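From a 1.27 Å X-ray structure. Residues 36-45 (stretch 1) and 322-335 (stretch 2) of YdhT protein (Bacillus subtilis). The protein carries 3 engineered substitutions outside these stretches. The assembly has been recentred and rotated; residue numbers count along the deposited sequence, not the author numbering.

Stretch 1, residues 36-45: RTENRVLSGA
Stretch 2 (322-335) LYHDSWTLNKGEIW

Segments far apart in sequence are often joined by a short parallel ladder that side chains then reinforce, and residues 36-45 and 322-335 of YdhT, which bury 777 Å² between them, are a compact example. Stretch 2 enters from a helix that includes L322 and Y323, passes through a type I turn from D325 to T328, runs as a strand through T328 and L329, and turns again, type II, from N330 to E333; G332, at phi/psi 95/-4, suits that turn because a CB would jam against the preceding carbonyl. In stretch 1, N39 adopts left-handed angles (50/56) before the extended V41 and L42. V41 pairs with T328 (CA to CA 5.0 Å) and L42 with L329 (CA to CA 4.6 Å), in parallel.

The ladder begins with N39 N to S326 O (2.8 Å). W327 O then accepts from both R40 N (2.7 Å) and V41 N (2.9 Å), L329 N donates to V41 O (2.8 Å), and S43 N to L329 O (3.0 Å).

Side chains alternate across this ladder. V41 (chi1 t) and T328 (m) share one face; L42 (m, p) and L329 (t, t) share the other, buried, with L42 CG 4.0 Å from L329 CD2. R40 (p, t, m, chi4 -178°) lays its guanidinium flat on W327 (m, chi2 41°), planes at 11°, its CZ 3.8 Å from the six-membered ring centroid; the flat cation suits the indole face, while V41 CG2 meets the ring edge at CE3 (3.9 Å).

Polar groups finish the ends. S43 (p) points toward stretch 2, where its OG donates to N330 OD1 (2.7 Å). R36 NH1 holds N39 O (2.8 Å) and a water (2.9 Å) that also donates to N39 OD1 (3.2 Å) and E333 O (2.8 Å).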

# COMPACT_ATOMS: atom_id res chain seq x y z
N ARG A 36 2.95 22.10 -3.71
CA ARG A 36 2.90 22.94 -2.52
C ARG A 36 4.30 23.26 -2.02
O ARG A 36 5.27 22.61 -2.42
CB ARG A 36 2.13 22.23 -1.39
CG ARG A 36 0.67 21.98 -1.68
CD ARG A 36 0.08 21.17 -0.56
NE ARG A 36 -1.37 21.19 -0.60
CZ ARG A 36 -2.15 20.89 0.44
NH1 ARG A 36 -1.60 20.49 1.58
NH2 ARG A 36 -3.47 20.97 0.32
N THR A 37 4.37 24.24 -1.12
CA THR A 37 5.63 24.60 -0.47
C THR A 37 5.77 23.96 0.91
O THR A 37 6.87 23.95 1.48
CB THR A 37 5.78 26.13 -0.34
OG1 THR A 37 4.66 26.66 0.38
CG2 THR A 37 5.86 26.77 -1.71
N GLU A 38 4.66 23.47 1.45
CA GLU A 38 4.65 22.79 2.75
C GLU A 38 3.47 21.84 2.75
O GLU A 38 2.67 21.86 1.80
CB GLU A 38 4.53 23.81 3.90
CG GLU A 38 3.22 24.57 3.97
CD GLU A 38 3.23 25.62 5.06
OE1 GLU A 38 2.56 25.42 6.10
OE2 GLU A 38 3.95 26.63 4.90
N ASN A 39 3.34 21.01 3.79
CA ASN A 39 2.19 20.09 3.90
C ASN A 39 1.99 19.30 2.61
O ASN A 39 0.91 19.30 2.01
CB ASN A 39 0.90 20.85 4.24
CG ASN A 39 0.74 21.13 5.73
OD1 ASN A 39 -0.38 21.28 6.22
ND2 ASN A 39 1.85 21.20 6.45
N ARG A 40 3.04 18.61 2.19
CA ARG A 40 3.07 17.99 0.87
C ARG A 40 3.42 16.50 0.87
O ARG A 40 3.48 15.88 -0.18
CB ARG A 40 3.99 18.76 -0.08
CG ARG A 40 5.38 19.03 0.46
CD ARG A 40 6.17 19.85 -0.52
NE ARG A 40 6.66 19.05 -1.63
CZ ARG A 40 7.42 19.52 -2.62
NH1 ARG A 40 7.71 20.81 -2.67
NH2 ARG A 40 7.87 18.69 -3.54
N VAL A 41 3.64 15.95 2.06
CA VAL A 41 3.92 14.52 2.22
C VAL A 41 3.06 14.00 3.35
O VAL A 41 3.26 14.39 4.51
CB VAL A 41 5.41 14.22 2.54
CG1 VAL A 41 5.64 12.71 2.62
CG2 VAL A 41 6.34 14.81 1.51
N LEU A 42 2.08 13.15 3.04
CA LEU A 42 1.26 12.57 4.10
C LEU A 42 2.07 11.60 4.95
O LEU A 42 2.79 10.75 4.42
CB LEU A 42 0.05 11.83 3.52
CG LEU A 42 -1.21 12.66 3.29
CD1 LEU A 42 -0.98 13.69 2.20
CD2 LEU A 42 -2.37 11.76 2.90
N SER A 43 1.94 11.70 6.26
CA SER A 43 2.46 10.68 7.15
C SER A 43 1.55 9.45 7.12
O SER A 43 0.38 9.52 6.72
CB SER A 43 2.56 11.23 8.56
OG SER A 43 1.28 11.66 8.99
N GLY A 44 2.09 8.32 7.55
CA GLY A 44 1.36 7.08 7.51
C GLY A 44 1.97 6.08 8.44
O GLY A 44 3.18 6.09 8.70
N ALA A 45 1.12 5.19 8.93
CA ALA A 45 1.56 4.09 9.77
C ALA A 45 0.72 2.85 9.53
O ALA A 45 -0.48 2.94 9.31
CB ALA A 45 1.47 4.47 11.23
N LEU A 322 10.20 14.26 12.25
CA LEU A 322 9.43 13.72 11.13
C LEU A 322 8.01 14.29 11.11
O LEU A 322 7.54 14.79 10.08
CB LEU A 322 9.37 12.19 11.22
CG LEU A 322 8.50 11.46 10.19
CD1 LEU A 322 9.12 11.56 8.79
CD2 LEU A 322 8.33 10.00 10.60
N TYR A 323 7.34 14.23 12.25
CA TYR A 323 5.94 14.61 12.31
C TYR A 323 5.72 16.12 12.33
O TYR A 323 4.66 16.59 11.93
CB TYR A 323 5.23 13.87 13.47
CG TYR A 323 4.69 12.55 13.00
CD1 TYR A 323 5.50 11.41 12.94
CD2 TYR A 323 3.37 12.45 12.58
CE1 TYR A 323 4.99 10.20 12.47
CE2 TYR A 323 2.86 11.26 12.11
CZ TYR A 323 3.66 10.14 12.05
OH TYR A 323 3.13 8.96 11.59
N HIS A 324 6.73 16.87 12.75
CA HIS A 324 6.61 18.33 12.82
C HIS A 324 7.27 19.05 11.66
O HIS A 324 7.20 20.28 11.59
CB HIS A 324 7.13 18.86 14.16
CG HIS A 324 6.31 18.42 15.32
ND1 HIS A 324 5.17 19.09 15.72
CD2 HIS A 324 6.43 17.35 16.15
CE1 HIS A 324 4.64 18.47 16.76
NE2 HIS A 324 5.39 17.41 17.04
N ASP A 325 7.90 18.31 10.76
CA ASP A 325 8.52 18.93 9.59
C ASP A 325 7.46 19.71 8.82
O ASP A 325 6.32 19.26 8.71
CB ASP A 325 9.16 17.89 8.69
CG ASP A 325 10.09 18.51 7.67
OD1 ASP A 325 9.59 19.01 6.65
OD2 ASP A 325 11.32 18.54 7.92
N SER A 326 7.83 20.86 8.27
CA SER A 326 6.88 21.68 7.52
C SER A 326 6.27 20.92 6.33
O SER A 326 5.17 21.22 5.90
CB SER A 326 7.51 22.99 7.05
OG SER A 326 8.55 22.72 6.15
N TRP A 327 7.00 19.95 5.79
CA TRP A 327 6.50 19.15 4.67
C TRP A 327 5.46 18.11 5.05
O TRP A 327 4.69 17.68 4.18
CB TRP A 327 7.65 18.45 3.97
CG TRP A 327 8.43 19.31 3.02
CD1 TRP A 327 8.82 20.61 3.20
CD2 TRP A 327 8.93 18.92 1.74
NE1 TRP A 327 9.52 21.05 2.10
CE2 TRP A 327 9.61 20.02 1.20
CE3 TRP A 327 8.87 17.72 1.01
CZ2 TRP A 327 10.23 19.98 -0.06
CZ3 TRP A 327 9.48 17.68 -0.24
CH2 TRP A 327 10.15 18.80 -0.76
N THR A 328 5.43 17.70 6.31
CA THR A 328 4.61 16.55 6.70
C THR A 328 3.16 16.95 6.95
O THR A 328 2.88 17.88 7.70
CB THR A 328 5.23 15.87 7.92
OG1 THR A 328 6.59 15.54 7.62
CG2 THR A 328 4.48 14.59 8.28
N LEU A 329 2.25 16.24 6.30
CA LEU A 329 0.82 16.46 6.45
C LEU A 329 0.24 15.32 7.28
O LEU A 329 0.34 14.15 6.90
CB LEU A 329 0.20 16.54 5.06
CG LEU A 329 -1.25 17.00 4.92
CD1 LEU A 329 -1.52 17.50 3.51
CD2 LEU A 329 -2.25 15.92 5.33
N ASN A 330 -0.38 15.67 8.40
CA ASN A 330 -0.87 14.70 9.36
C ASN A 330 -2.39 14.61 9.38
O ASN A 330 -3.08 15.37 8.68
CB ASN A 330 -0.31 15.03 10.74
CG ASN A 330 1.20 14.95 10.76
OD1 ASN A 330 1.78 14.00 10.23
ND2 ASN A 330 1.85 15.94 11.34
N LYS A 331 -2.92 13.64 10.13
CA LYS A 331 -4.35 13.47 10.27
C LYS A 331 -4.99 14.81 10.65
O LYS A 331 -4.49 15.51 11.53
CB LYS A 331 -4.64 12.43 11.35
CG LYS A 331 -6.07 11.91 11.35
CD LYS A 331 -6.34 11.05 12.58
CE LYS A 331 -7.68 10.33 12.49
NZ LYS A 331 -8.01 9.65 13.79
N GLY A 332 -6.08 15.14 9.96
CA GLY A 332 -6.79 16.40 10.20
C GLY A 332 -6.38 17.54 9.28
O GLY A 332 -6.97 18.63 9.34
N GLU A 333 -5.38 17.31 8.43
CA GLU A 333 -4.86 18.35 7.53
C GLU A 333 -5.20 18.12 6.05
O GLU A 333 -4.66 18.79 5.17
CB GLU A 333 -3.35 18.53 7.71
CG GLU A 333 -2.95 18.94 9.12
CD GLU A 333 -1.49 19.35 9.20
OE1 GLU A 333 -0.61 18.48 9.03
OE2 GLU A 333 -1.22 20.55 9.43
N ILE A 334 -6.11 17.19 5.78
CA ILE A 334 -6.58 16.94 4.42
C ILE A 334 -7.70 17.94 4.14
O ILE A 334 -7.64 18.70 3.18
CB ILE A 334 -7.07 15.48 4.23
CG1 ILE A 334 -5.92 14.51 4.52
CG2 ILE A 334 -7.59 15.27 2.81
CD1 ILE A 334 -6.32 13.04 4.56
N TRP A 335 -8.70 17.93 5.02
CA TRP A 335 -9.82 18.86 4.97
C TRP A 335 -9.61 19.97 5.98
O TRP A 335 -9.06 19.74 7.06
CB TRP A 335 -11.14 18.13 5.29
CG TRP A 335 -11.34 16.89 4.47
CD1 TRP A 335 -10.94 15.62 4.78
CD2 TRP A 335 -11.96 16.81 3.18
NE1 TRP A 335 -11.29 14.75 3.77
CE2 TRP A 335 -11.92 15.46 2.78
CE3 TRP A 335 -12.57 17.75 2.33
CZ2 TRP A 335 -12.45 15.02 1.56
CZ3 TRP A 335 -13.10 17.31 1.12
CH2 TRP A 335 -13.03 15.96 0.74
O HOH W 1 -2.78 20.59 4.21
O HOH W 2 8.30 24.08 3.86
O HOH W 3 3.66 23.06 7.65
O HOH W 4 1.66 19.93 9.07
O HOH W 5 4.49 6.69 11.10